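Local coordinates for protein peptidase S15/CocE/NonD (Thaumarchaeota archaeon SCGC AB-539-E09, PDB 4PF1) that probably acts as an S15-family serine aminopeptidase, using an alpha/beta-hydrolase catalytic domain to remove residues from the N-terminus of peptides, at residues L236-M244 with I595-Y603; P435-T443 with T452-H463. All coordinates share one frame; numbering follows the deposited sequence.

Contact 1 (L236-M244 with I595-Y603)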
loop_
_atom_site.group_PDB
_atom_site.type_symbol
_atom_site.label_atom_id
_atom_site.label_comp_id
_atom_site.label_asym_id
_atom_site.label_seq_id
_atom_site.Cartn_x
_atom_site.Cartn_y
_atom_site.Cartn_z
ATOM N N LEU A 236 -2.281 -27.490 -16.396
ATOM C CA LEU A 236 -2.787 -28.796 -15.939
ATOM C C LEU A 236 -3.878 -29.328 -16.883
ATOM O O LEU A 236 -3.880 -30.521 -17.195
ATOM C CB LEU A 236 -3.316 -28.711 -14.492
ATOM C CG LEU A 236 -3.700 -30.040 -13.798
ATOM C CD1 LEU A 236 -2.511 -31.003 -13.720
ATOM C CD2 LEU A 236 -4.257 -29.783 -12.398
ATOM N N ARG A 237 -4.781 -28.436 -17.357
ATOM C CA ARG A 237 -5.863 -28.793 -18.287
ATOM C C ARG A 237 -5.307 -29.213 -19.649
ATOM O O ARG A 237 -5.889 -30.079 -20.299
ATOM C CB ARG A 237 -6.855 -27.635 -18.456
ATOM C CG ARG A 237 -7.790 -27.459 -17.265
ATOM C CD ARG A 237 -8.819 -26.386 -17.540
ATOM N NE ARG A 237 -9.249 -25.707 -16.318
ATOM C CZ ARG A 237 -10.061 -24.653 -16.299
ATOM N NH1 ARG A 237 -10.538 -24.152 -17.433
ATOM N NH2 ARG A 237 -10.401 -24.091 -15.147
ATOM N N ALA A 238 -4.164 -28.619 -20.066
ATOM C CA ALA A 238 -3.488 -28.965 -21.322
ATOM C C ALA A 238 -2.877 -30.376 -21.238
ATOM O O ALA A 238 -2.820 -31.079 -22.245
ATOM C CB ALA A 238 -2.412 -27.940 -21.644
ATOM N N GLY A 239 -2.472 -30.780 -20.031
ATOM C CA GLY A 239 -1.916 -32.104 -19.769
ATOM C C GLY A 239 -0.413 -32.164 -19.918
ATOM O O GLY A 239 0.293 -32.543 -18.980
ATOM N N ASN A 240 0.089 -31.810 -21.106
ATOM C CA ASN A 240 1.520 -31.808 -21.389
ATOM C C ASN A 240 1.915 -30.518 -22.123
ATOM O O ASN A 240 1.042 -29.802 -22.613
ATOM C CB ASN A 240 1.932 -33.065 -22.183
ATOM C CG ASN A 240 1.162 -33.309 -23.465
ATOM O OD1 ASN A 240 0.922 -32.404 -24.264
ATOM N ND2 ASN A 240 0.856 -34.569 -23.737
ATOM N N ALA A 241 3.228 -30.217 -22.168
ATOM C CA ALA A 241 3.777 -29.010 -22.802
ATOM C C ALA A 241 3.477 -28.944 -24.316
ATOM O O ALA A 241 3.309 -27.849 -24.859
ATOM C CB ALA A 241 5.272 -28.941 -22.567
ATOM N N GLY A 242 3.411 -30.108 -24.967
ATOM C CA GLY A 242 3.112 -30.223 -26.391
ATOM C C GLY A 242 1.723 -29.737 -26.754
ATOM O O GLY A 242 1.559 -29.015 -27.741
ATOM N N ALA A 243 0.706 -30.111 -25.945
ATOM C CA ALA A 243 -0.680 -29.689 -26.175
ATOM C C ALA A 243 -0.858 -28.196 -25.896
ATOM O O ALA A 243 -1.739 -27.573 -26.479
ATOM C CB ALA A 243 -1.635 -30.503 -25.321
ATOM N N MET A 244 -0.017 -27.620 -25.009
ATOM C CA MET A 244 -0.058 -26.187 -24.720
ATOM C C MET A 244 0.506 -25.409 -25.912
ATOM O O MET A 244 -0.063 -24.388 -26.305
ATOM C CB MET A 244 0.709 -25.853 -23.428
ATOM C CG MET A 244 0.449 -24.440 -22.920
ATOM S SD MET A 244 -1.201 -24.221 -22.204
ATOM C CE MET A 244 -1.116 -22.529 -21.744
ATOM N N ILE A 595 8.251 -36.780 -22.778
ATOM C CA ILE A 595 7.298 -36.217 -21.809
ATOM C C ILE A 595 6.538 -35.008 -22.422
ATOM O O ILE A 595 5.410 -34.726 -21.997
ATOM C CB ILE A 595 7.994 -35.893 -20.449
ATOM C CG1 ILE A 595 8.488 -37.207 -19.780
ATOM C CG2 ILE A 595 7.072 -35.098 -19.493
ATOM C CD1 ILE A 595 9.435 -37.035 -18.602
ATOM N N MET A 596 7.102 -34.375 -23.484
ATOM C CA MET A 596 6.445 -33.267 -24.206
ATOM C C MET A 596 5.057 -33.673 -24.721
ATOM O O MET A 596 4.134 -32.859 -24.703
ATOM C CB MET A 596 7.300 -32.787 -25.404
ATOM C CG MET A 596 8.648 -32.200 -25.021
ATOM S SD MET A 596 8.560 -30.666 -24.066
ATOM C CE MET A 596 10.257 -30.127 -24.207
ATOM N N PHE A 597 4.920 -34.936 -25.181
ATOM C CA PHE A 597 3.693 -35.469 -25.770
ATOM C C PHE A 597 3.170 -36.704 -25.000
ATOM O O PHE A 597 2.495 -37.555 -25.591
ATOM C CB PHE A 597 3.936 -35.828 -27.256
ATOM C CG PHE A 597 4.695 -34.777 -28.038
ATOM C CD1 PHE A 597 4.061 -33.619 -28.477
ATOM C CD2 PHE A 597 6.043 -34.945 -28.333
ATOM C CE1 PHE A 597 4.766 -32.645 -29.190
ATOM C CE2 PHE A 597 6.745 -33.973 -29.050
ATOM C CZ PHE A 597 6.103 -32.829 -29.473
ATOM N N ALA A 598 3.443 -36.777 -23.675
ATOM C CA ALA A 598 2.995 -37.896 -22.835
ATOM C C ALA A 598 1.450 -38.014 -22.837
ATOM O O ALA A 598 0.761 -37.015 -22.616
ATOM C CB ALA A 598 3.510 -37.725 -21.417
ATOM N N PRO A 599 0.890 -39.212 -23.149
ATOM C CA PRO A 599 -0.581 -39.341 -23.197
ATOM C C PRO A 599 -1.220 -39.272 -21.798
ATOM O O PRO A 599 -0.532 -39.539 -20.816
ATOM C CB PRO A 599 -0.795 -40.705 -23.863
ATOM C CG PRO A 599 0.432 -41.474 -23.562
ATOM C CD PRO A 599 1.562 -40.490 -23.469
ATOM N N PRO A 600 -2.527 -38.909 -21.671
ATOM C CA PRO A 600 -3.129 -38.791 -20.325
ATOM C C PRO A 600 -3.079 -40.077 -19.483
ATOM O O PRO A 600 -2.952 -39.985 -18.261
ATOM C CB PRO A 600 -4.581 -38.379 -20.612
ATOM C CG PRO A 600 -4.810 -38.708 -22.052
ATOM C CD PRO A 600 -3.488 -38.517 -22.722
ATOM N N GLU A 601 -3.135 -41.266 -20.129
ATOM C CA GLU A 601 -3.108 -42.572 -19.438
ATOM C C GLU A 601 -1.764 -42.834 -18.731
ATOM O O GLU A 601 -1.711 -43.654 -17.811
ATOM C CB GLU A 601 -3.405 -43.741 -20.410
ATOM C CG GLU A 601 -4.413 -43.437 -21.506
ATOM C CD GLU A 601 -3.790 -42.946 -22.797
ATOM O OE1 GLU A 601 -3.134 -43.756 -23.494
ATOM O OE2 GLU A 601 -3.961 -41.750 -23.118
ATOM N N SER A 602 -0.685 -42.155 -19.172
ATOM C CA SER A 602 0.658 -42.330 -18.619
ATOM C C SER A 602 0.844 -41.638 -17.246
ATOM O O SER A 602 1.786 -41.971 -16.528
ATOM C CB SER A 602 1.708 -41.820 -19.604
ATOM O OG SER A 602 1.696 -40.406 -19.715
ATOM N N TYR A 603 -0.043 -40.684 -16.892
ATOM C CA TYR A 603 0.043 -39.930 -15.635
ATOM C C TYR A 603 -0.605 -40.723 -14.491
ATOM O O TYR A 603 -1.835 -40.742 -14.356
ATOM C CB TYR A 603 -0.590 -38.526 -15.794
ATOM C CG TYR A 603 0.156 -37.640 -16.774
ATOM C CD1 TYR A 603 -0.088 -37.720 -18.144
ATOM C CD2 TYR A 603 1.109 -36.726 -16.334
ATOM C CE1 TYR A 603 0.615 -36.931 -19.053
ATOM C CE2 TYR A 603 1.820 -35.931 -17.234
ATOM C CZ TYR A 603 1.568 -36.037 -18.595
ATOM O OH TYR A 603 2.252 -35.247 -19.490
HETATM O O HOH W 1 4.897 -32.295 -20.826
#
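N240 and G242, at the start of helix 241-247, hydrogen-bond to M596 and A598 in the loop between strands 571-577 and 606-625, a small polar contact between the catalytic and C-terminal parts of the chain. The amide of N240 works in two directions. Its ND2 donates to A598 O (2.7 Å), which lies in the amide plane, although the donor sits above the carbonyl plane of A598. N240 is also the N-cap residue of helix 241-247, and its OD1 accepts from A243 N at 2.9 Å, nearly along the C=O axis. With CG between the backbone N and the carbonyl carbon (chi1 54°), the amide can cap its own helix and still reach the loop. Just inside the helix, G242 N donates to M596 O (2.9 Å), and CA of this glycine lies 4.1 Å from F597 CE1. A water extends the backbone link, accepting from A241 N (3.0 Å) and donating to I595 O (2.7 Å). Apolar packing is slight: A241 CB touches M596 SD at 4.0 Å, and F202 of strand 201-202 lies against both side chains. R586 hydrogen-bonds to G239 O and makes a cation-pi contact with Y603.

Contact 2 (P435-T443 with T452-H463)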
loop_
_atom_site.group_PDB
_atom_site.type_symbol
_atom_site.label_atom_id
_atom_site.label_comp_id
_atom_site.label_asym_id
_atom_site.label_seq_id
_atom_site.Cartn_x
_atom_site.Cartn_y
_atom_site.Cartn_z
ATOM N N PRO A 435 -0.509 -31.863 -8.873
ATOM C CA PRO A 435 0.905 -31.477 -8.727
ATOM C C PRO A 435 1.099 -30.384 -7.683
ATOM O O PRO A 435 0.216 -29.544 -7.484
ATOM C CB PRO A 435 1.293 -30.995 -10.126
ATOM C CG PRO A 435 0.017 -30.579 -10.756
ATOM C CD PRO A 435 -1.045 -31.468 -10.196
ATOM N N VAL A 436 2.245 -30.414 -7.002
ATOM C CA VAL A 436 2.591 -29.430 -5.975
ATOM C C VAL A 436 2.829 -28.055 -6.655
ATOM O O VAL A 436 3.660 -27.961 -7.566
ATOM C CB VAL A 436 3.826 -29.880 -5.134
ATOM C CG1 VAL A 436 4.103 -28.898 -3.998
ATOM C CG2 VAL A 436 3.643 -31.294 -4.585
ATOM N N PRO A 437 2.092 -26.989 -6.262
ATOM C CA PRO A 437 2.338 -25.678 -6.882
ATOM C C PRO A 437 3.684 -25.099 -6.423
ATOM O O PRO A 437 3.976 -25.112 -5.224
ATOM C CB PRO A 437 1.144 -24.842 -6.427
ATOM C CG PRO A 437 0.707 -25.460 -5.148
ATOM C CD PRO A 437 1.051 -26.914 -5.212
ATOM N N TYR A 438 4.537 -24.649 -7.387
ATOM C CA TYR A 438 5.878 -24.112 -7.086
ATOM C C TYR A 438 5.783 -22.843 -6.236
ATOM O O TYR A 438 6.720 -22.510 -5.511
ATOM C CB TYR A 438 6.699 -23.872 -8.374
ATOM C CG TYR A 438 6.459 -22.559 -9.091
ATOM C CD1 TYR A 438 5.262 -22.317 -9.762
ATOM C CD2 TYR A 438 7.480 -21.623 -9.229
ATOM C CE1 TYR A 438 5.054 -21.130 -10.467
ATOM C CE2 TYR A 438 7.292 -20.443 -9.951
ATOM C CZ TYR A 438 6.075 -20.197 -10.564
ATOM O OH TYR A 438 5.891 -19.038 -11.278
ATOM N N ARG A 439 4.633 -22.165 -6.311
ATOM C CA ARG A 439 4.302 -20.985 -5.523
ATOM C C ARG A 439 2.867 -21.087 -5.093
ATOM O O ARG A 439 2.122 -21.905 -5.644
ATOM C CB ARG A 439 4.498 -19.709 -6.342
ATOM C CG ARG A 439 5.916 -19.417 -6.753
ATOM C CD ARG A 439 6.008 -18.006 -7.280
ATOM N NE ARG A 439 6.239 -17.048 -6.196
ATOM C CZ ARG A 439 6.135 -15.732 -6.327
ATOM N NH1 ARG A 439 5.782 -15.198 -7.490
ATOM N NH2 ARG A 439 6.382 -14.938 -5.297
ATOM N N GLN A 440 2.442 -20.217 -4.160
ATOM C CA GLN A 440 1.051 -20.155 -3.729
ATOM C C GLN A 440 0.191 -19.665 -4.892
ATOM O O GLN A 440 0.638 -18.834 -5.688
ATOM C CB GLN A 440 0.891 -19.254 -2.493
ATOM C CG GLN A 440 1.430 -19.908 -1.212
ATOM C CD GLN A 440 1.066 -19.164 0.051
ATOM O OE1 GLN A 440 0.573 -19.752 1.018
ATOM N NE2 GLN A 440 1.357 -17.872 0.100
ATOM N N ARG A 441 -0.996 -20.253 -5.050
ATOM C CA ARG A 441 -1.882 -19.911 -6.154
ATOM C C ARG A 441 -2.645 -18.611 -5.869
ATOM O O ARG A 441 -2.833 -18.271 -4.699
ATOM C CB ARG A 441 -2.824 -21.073 -6.475
ATOM C CG ARG A 441 -2.155 -22.075 -7.403
ATOM C CD ARG A 441 -2.905 -23.373 -7.479
ATOM N NE ARG A 441 -4.042 -23.293 -8.391
ATOM C CZ ARG A 441 -5.076 -24.123 -8.357
ATOM N NH1 ARG A 441 -6.062 -23.997 -9.233
ATOM N NH2 ARG A 441 -5.131 -25.090 -7.448
ATOM N N PRO A 442 -2.994 -17.805 -6.912
ATOM C CA PRO A 442 -2.836 -18.069 -8.360
ATOM C C PRO A 442 -1.415 -17.842 -8.896
ATOM O O PRO A 442 -0.748 -16.872 -8.523
ATOM C CB PRO A 442 -3.830 -17.087 -8.993
ATOM C CG PRO A 442 -3.852 -15.923 -8.042
ATOM C CD PRO A 442 -3.715 -16.537 -6.668
ATOM N N THR A 443 -0.953 -18.742 -9.783
ATOM C CA THR A 443 0.356 -18.583 -10.428
ATOM C C THR A 443 0.149 -17.807 -11.727
ATOM O O THR A 443 -0.744 -18.140 -12.514
ATOM C CB THR A 443 1.069 -19.928 -10.647
ATOM O OG1 THR A 443 0.287 -20.748 -11.514
ATOM C CG2 THR A 443 1.374 -20.657 -9.337
ATOM N N THR A 452 5.549 -11.309 -9.133
ATOM C CA THR A 452 6.623 -11.284 -8.131
ATOM C C THR A 452 7.623 -12.435 -8.413
ATOM O O THR A 452 8.293 -12.914 -7.494
ATOM C CB THR A 452 6.049 -11.339 -6.698
ATOM O OG1 THR A 452 5.323 -12.560 -6.518
ATOM C CG2 THR A 452 5.179 -10.122 -6.359
ATOM N N TRP A 453 7.727 -12.844 -9.705
ATOM C CA TRP A 453 8.595 -13.917 -10.242
ATOM C C TRP A 453 10.067 -13.733 -9.822
ATOM O O TRP A 453 10.775 -14.723 -9.601
ATOM C CB TRP A 453 8.456 -13.957 -11.785
ATOM C CG TRP A 453 9.585 -14.583 -12.560
ATOM C CD1 TRP A 453 10.504 -13.930 -13.329
ATOM C CD2 TRP A 453 9.783 -15.985 -12.805
ATOM N NE1 TRP A 453 11.291 -14.836 -14.002
ATOM C CE2 TRP A 453 10.886 -16.105 -13.681
ATOM C CE3 TRP A 453 9.167 -17.158 -12.328
ATOM C CZ2 TRP A 453 11.398 -17.349 -14.075
ATOM C CZ3 TRP A 453 9.677 -18.386 -12.718
ATOM C CH2 TRP A 453 10.775 -18.474 -13.586
ATOM N N GLY A 454 10.493 -12.475 -9.702
ATOM C CA GLY A 454 11.847 -12.118 -9.299
ATOM C C GLY A 454 12.155 -12.401 -7.844
ATOM O O GLY A 454 13.324 -12.479 -7.469
ATOM N N GLU A 455 11.109 -12.578 -7.009
ATOM C CA GLU A 455 11.263 -12.824 -5.570
ATOM C C GLU A 455 11.012 -14.294 -5.183
ATOM O O GLU A 455 11.223 -14.653 -4.027
ATOM C CB GLU A 455 10.287 -11.930 -4.759
ATOM C CG GLU A 455 10.156 -10.488 -5.233
ATOM C CD GLU A 455 9.142 -9.636 -4.483
ATOM O OE1 GLU A 455 9.222 -8.392 -4.592
ATOM O OE2 GLU A 455 8.265 -10.206 -3.791
ATOM N N TRP A 456 10.551 -15.130 -6.132
ATOM C CA TRP A 456 10.099 -16.501 -5.878
ATOM C C TRP A 456 11.141 -17.437 -5.234
ATOM O O TRP A 456 10.748 -18.272 -4.421
ATOM C CB TRP A 456 9.477 -17.120 -7.147
ATOM C CG TRP A 456 10.259 -18.180 -7.875
ATOM C CD1 TRP A 456 10.910 -18.033 -9.065
ATOM C CD2 TRP A 456 10.232 -19.591 -7.607
ATOM N NE1 TRP A 456 11.359 -19.254 -9.514
ATOM C CE2 TRP A 456 10.973 -20.226 -8.628
ATOM C CE3 TRP A 456 9.696 -20.377 -6.571
ATOM C CZ2 TRP A 456 11.209 -21.606 -8.635
ATOM C CZ3 TRP A 456 9.930 -21.744 -6.579
ATOM C CH2 TRP A 456 10.670 -22.346 -7.605
ATOM N N LEU A 457 12.444 -17.277 -5.527
ATOM C CA LEU A 457 13.448 -18.178 -4.951
ATOM C C LEU A 457 13.683 -17.968 -3.435
ATOM O O LEU A 457 14.352 -18.800 -2.815
ATOM C CB LEU A 457 14.776 -18.129 -5.721
ATOM C CG LEU A 457 14.778 -18.860 -7.080
ATOM C CD1 LEU A 457 16.149 -18.836 -7.694
ATOM C CD2 LEU A 457 14.301 -20.312 -6.946
ATOM N N VAL A 458 13.095 -16.908 -2.831
ATOM C CA VAL A 458 13.189 -16.687 -1.380
ATOM C C VAL A 458 11.789 -16.852 -0.727
ATOM O O VAL A 458 11.602 -16.485 0.433
ATOM C CB VAL A 458 13.887 -15.349 -0.973
ATOM C CG1 VAL A 458 15.332 -15.315 -1.454
ATOM C CG2 VAL A 458 13.117 -14.123 -1.461
ATOM N N ASP A 459 10.831 -17.466 -1.465
ATOM C CA ASP A 459 9.463 -17.723 -0.991
ATOM C C ASP A 459 9.437 -18.547 0.295
ATOM O O ASP A 459 10.285 -19.420 0.493
ATOM C CB ASP A 459 8.659 -18.484 -2.061
ATOM C CG ASP A 459 7.818 -17.645 -3.003
ATOM O OD1 ASP A 459 7.920 -16.398 -2.946
ATOM O OD2 ASP A 459 7.060 -18.233 -3.799
ATOM N N ASP A 460 8.424 -18.299 1.141
ATOM C CA ASP A 460 8.175 -19.079 2.345
ATOM C C ASP A 460 7.699 -20.465 1.906
ATOM O O ASP A 460 6.795 -20.574 1.078
ATOM C CB ASP A 460 7.140 -18.364 3.245
ATOM C CG ASP A 460 6.729 -19.112 4.500
ATOM O OD1 ASP A 460 7.564 -19.875 5.043
ATOM O OD2 ASP A 460 5.597 -18.892 4.974
ATOM N N GLN A 461 8.384 -21.509 2.369
ATOM C CA GLN A 461 8.071 -22.879 1.977
ATOM C C GLN A 461 7.173 -23.582 3.017
ATOM O O GLN A 461 7.030 -24.805 2.973
ATOM C CB GLN A 461 9.368 -23.677 1.712
ATOM C CG GLN A 461 10.186 -23.161 0.502
ATOM C CD GLN A 461 9.386 -23.107 -0.783
ATOM O OE1 GLN A 461 9.009 -24.134 -1.353
ATOM N NE2 GLN A 461 9.108 -21.898 -1.269
ATOM N N ARG A 462 6.500 -22.804 3.886
ATOM C CA ARG A 462 5.566 -23.355 4.873
ATOM C C ARG A 462 4.328 -23.986 4.197
ATOM O O ARG A 462 3.764 -24.936 4.746
ATOM C CB ARG A 462 5.129 -22.281 5.882
ATOM C CG ARG A 462 6.037 -22.191 7.110
ATOM C CD ARG A 462 5.565 -21.159 8.122
ATOM N NE ARG A 462 5.679 -19.794 7.607
ATOM C CZ ARG A 462 5.762 -18.706 8.368
ATOM N NH1 ARG A 462 5.751 -18.809 9.690
ATOM N NH2 ARG A 462 5.869 -17.507 7.810
ATOM N N HIS A 463 3.928 -23.476 2.994
ATOM C CA HIS A 463 2.757 -23.965 2.252
ATOM C C HIS A 463 2.943 -25.412 1.753
ATOM O O HIS A 463 1.966 -26.156 1.672
ATOM C CB HIS A 463 2.375 -23.012 1.096
ATOM C CG HIS A 463 3.271 -23.056 -0.108
ATOM N ND1 HIS A 463 2.906 -23.750 -1.254
ATOM C CD2 HIS A 463 4.444 -22.421 -0.339
ATOM C CE1 HIS A 463 3.878 -23.538 -2.128
ATOM N NE2 HIS A 463 4.830 -22.753 -1.623
HETATM O O HOH W 2 7.057 -21.155 -3.287
HETATM O O HOH W 3 8.318 -24.177 -4.044
HETATM O O HOH W 4 4.433 -18.771 -2.639
#
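R439, H463 and Y438 bury the most surface where 435-443 crosses the turns of 452-463. The guanidinium of R439 is held along two edges. Side-on, NE donates to D459 OD2 (2.8 Å) in an almost straight bond of 172°, and NH2 donates to the syn lone pair of D459 OD1, completing a two-pronged salt bridge with the two planes nearly coplanar. End-on, NH1 and NH2 both donate to T452 OG1, NH1 at 2.8 Å. A bend at chi3 (87°) turns the group into this position, and W456 CB lies over one of its faces, 3.4 Å from R439 NE. Four bonds in the plane thus fix its rotation, and the carboxylate probably stabilises its positive charge.

Y438 directs the edge of its ring at one face of the W456 indole in a T-shaped stack, centroids 4.8 Å apart and planes at 77°; L457 CD2 lies over the opposite face, toward its rim. At the end of the side chain, the Y438 hydroxyl meets the edge of W453, whose NE1 bonds to E297. H463 presents a ring face to Q440 CG, a CH-pi contact 4.0 Å from the ring centroid, while P437 O lies at its edge, 3.5 Å from CE1. Water fills in the polar links: one molecule accepts from Q440 N and donates to D459 OD2, and another lies within hydrogen-bonding distance of Y438 O and Q461 OE1. Q440 also packs on Q440 of the second subunit.

The two segments belong to one long excursion after strand 425-430 that ends in helix 462-465. M527 of strand 525-534 packs against W456, L457 and Q461, and helix 231-238 touches P435, P437 and R441.

Overall arrangement
Both contacts are partly buried, but contact 1 lies farther out, its centre about 26 Å from the centre of the chain against about 17 Å for that of contact 2. Contact 1 joins the S15 catalytic part to the C-terminal non-catalytic part, over 351 residues of sequence; contact 2 folds one excursion of the C-terminal region back on itself and is nested inside the loop that contact 1 closes. Their chemistry differs: a helix cap and backbone carbonyls in contact 1, an ion pair and aromatic rings in contact 2. Helix 231-238 connects them, since L236, near the end of that helix, packs on P435 (L236 CD1 to P435 CD 3.8 Å), although the two centres are about 23 Å apart.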